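Local coordinates for putative acetyltransferase (Clostridium difficile, PDB 3DSB) that probably acts as a GNAT-family acetyltransferase, moving an acyl group, most likely acetyl from acetyl-CoA, to an acceptor that the structure alone does not identify, at the interface of chains A and B. Coordinates in Å, arbitrary orientation; residue numbers count along the deposited sequence, not the author numbering. Chains: chain A/B, Putative acetyltransferase.

The interface of chains A and B. Residues chain A 123-125, 142-143, 145; chain B 148-150.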
# COMPACT_ATOMS: atom_id res chain seq x y z
N ARG A 123 0.20 0.03 9.31
CA ARG A 123 1.31 -0.81 8.90
C ARG A 123 2.49 -0.02 8.39
O ARG A 123 2.34 1.14 8.08
CB ARG A 123 0.84 -1.80 7.83
CG ARG A 123 -0.09 -2.85 8.40
CD ARG A 123 -0.69 -3.75 7.33
NE ARG A 123 -1.34 -4.87 8.00
CZ ARG A 123 -2.03 -5.81 7.37
NH1 ARG A 123 -2.17 -5.74 6.06
NH2 ARG A 123 -2.59 -6.78 8.08
N LEU A 124 3.66 -0.67 8.32
CA LEU A 124 4.78 -0.07 7.60
C LEU A 124 5.68 -1.19 7.13
O LEU A 124 5.62 -2.33 7.67
CB LEU A 124 5.54 0.99 8.43
CG LEU A 124 6.21 0.53 9.73
CD1 LEU A 124 7.53 -0.22 9.50
CD2 LEU A 124 6.46 1.74 10.66
N TYR A 125 6.54 -0.90 6.16
CA TYR A 125 7.63 -1.87 5.81
C TYR A 125 8.97 -1.15 5.99
O TYR A 125 9.07 0.07 5.78
CB TYR A 125 7.47 -2.52 4.40
CG TYR A 125 7.42 -1.51 3.24
CD1 TYR A 125 8.62 -1.08 2.64
CD2 TYR A 125 6.21 -0.95 2.80
CE1 TYR A 125 8.62 -0.10 1.62
CE2 TYR A 125 6.20 -0.02 1.74
CZ TYR A 125 7.41 0.42 1.18
OH TYR A 125 7.47 1.39 0.17
N MSE A 142 4.11 -1.53 18.02
CA MSE A 142 4.07 -2.00 16.66
C MSE A 142 5.03 -3.19 16.52
O MSE A 142 6.21 -3.12 16.93
CB MSE A 142 4.46 -0.84 15.73
CG MSE A 142 4.06 -1.06 14.33
SE MSE A 142 4.56 0.48 13.24
CE MSE A 142 3.10 0.36 11.97
N TYR A 143 4.53 -4.29 15.97
CA TYR A 143 5.26 -5.57 16.00
C TYR A 143 5.40 -6.17 14.64
O TYR A 143 4.61 -5.89 13.71
CB TYR A 143 4.62 -6.58 16.98
CG TYR A 143 4.37 -5.97 18.33
CD1 TYR A 143 5.42 -5.79 19.21
CD2 TYR A 143 3.08 -5.55 18.73
CE1 TYR A 143 5.23 -5.21 20.48
CE2 TYR A 143 2.88 -4.94 20.02
CZ TYR A 143 3.99 -4.78 20.86
OH TYR A 143 3.87 -4.21 22.14
N CYS A 145 5.24 -8.41 11.49
CA CYS A 145 4.19 -9.24 10.86
C CYS A 145 4.75 -10.51 10.26
O CYS A 145 5.96 -10.62 10.05
CB CYS A 145 3.58 -8.47 9.69
SG CYS A 145 2.78 -6.97 10.14
N ASN B 148 10.95 -6.16 6.21
CA ASN B 148 9.97 -6.67 7.17
C ASN B 148 8.79 -5.72 7.27
O ASN B 148 8.96 -4.52 7.15
CB ASN B 148 10.60 -6.79 8.57
CG ASN B 148 11.75 -7.78 8.60
OD1 ASN B 148 11.71 -8.79 7.89
ND2 ASN B 148 12.81 -7.44 9.33
N MSE B 149 7.59 -6.29 7.46
CA MSE B 149 6.41 -5.49 7.76
C MSE B 149 6.17 -5.43 9.26
O MSE B 149 6.46 -6.40 9.98
CB MSE B 149 5.21 -6.06 7.03
CG MSE B 149 5.16 -5.64 5.59
SE MSE B 149 3.72 -6.54 4.62
CE MSE B 149 2.43 -6.61 6.02
N TYR B 150 5.65 -4.29 9.71
CA TYR B 150 5.25 -4.10 11.10
C TYR B 150 3.81 -3.62 11.14
O TYR B 150 3.35 -2.95 10.20
CB TYR B 150 6.12 -3.04 11.80
CG TYR B 150 7.47 -3.59 12.18
CD1 TYR B 150 7.74 -3.98 13.49
CD2 TYR B 150 8.50 -3.71 11.24
CE1 TYR B 150 8.97 -4.53 13.86
CE2 TYR B 150 9.73 -4.25 11.59
CZ TYR B 150 9.96 -4.65 12.91
OH TYR B 150 11.20 -5.18 13.31
O HOH W 1 6.98 -9.16 7.82
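An intermolecular beta-sheet forms where strand 147-152 of chain B inserts between strand 119-127 and the segment 142-145 of chain A, so that in the deposited assembly a C-terminal strand of one chain lies in the GNAT-fold sheet of the other. A:Leu124 and B:Tyr150 form an antiparallel bridge through paired backbone bonds. B:Tyr150 N gives its hydrogen to A:Leu124 O at 2.8 Å. A:Leu124 N returns one to B:Tyr150 O at 3.0 Å. A second antiparallel bridge pairs A:Tyr125 with B:Met149. On the opposite edge of the inserted strand, A:Cys145 N donates to B:Met149 O at 2.8 Å. This bond is almost straight at the hydrogen (176°), yet the donor stands above the carbonyl plane. Water 1 continues this edge, lying 3.0 Å from B:Met149 N and also meeting A:Cys145 O. Both backbone polar atoms of B:Met149 thus have partners on the A:Cys145 side. Side chains alternate between the two sheet faces. On one, the B:Tyr150 ring turns away from its own carbonyl carbon (chi1 -77°) and is flanked obliquely on its two faces. Methyl CD1 of A:Leu124 stands off one face, 4.0 Å from B:Tyr150 CD2. Off the opposite face, the A:Tyr143 carbonyl carbon C lies 3.4 Å from B:Tyr150 CD1. CG of selenomethionine A:Met142 packs 3.8 Å from B:Tyr150 CB, and A:Met142 CE turns toward B:Tyr150 O. On the other sheet face, selenomethionine B:Met149 lies alongside A:Cys145, CB to CB at 3.9 Å. It bends at chi3 (35°) to bring its terminal methyl CE back toward the A:Cys145 sulfur. Backbone bonds thus join the strand on both edges, with B:Tyr150 packing on one face and B:Met149 on the other. Strand 147-152 adds to the sheet of the partner subunit beside strand 119-127; the two-fold axis repeats the arrangement with chains exchanged, consistent with a strand-swapped dimer that may be biological.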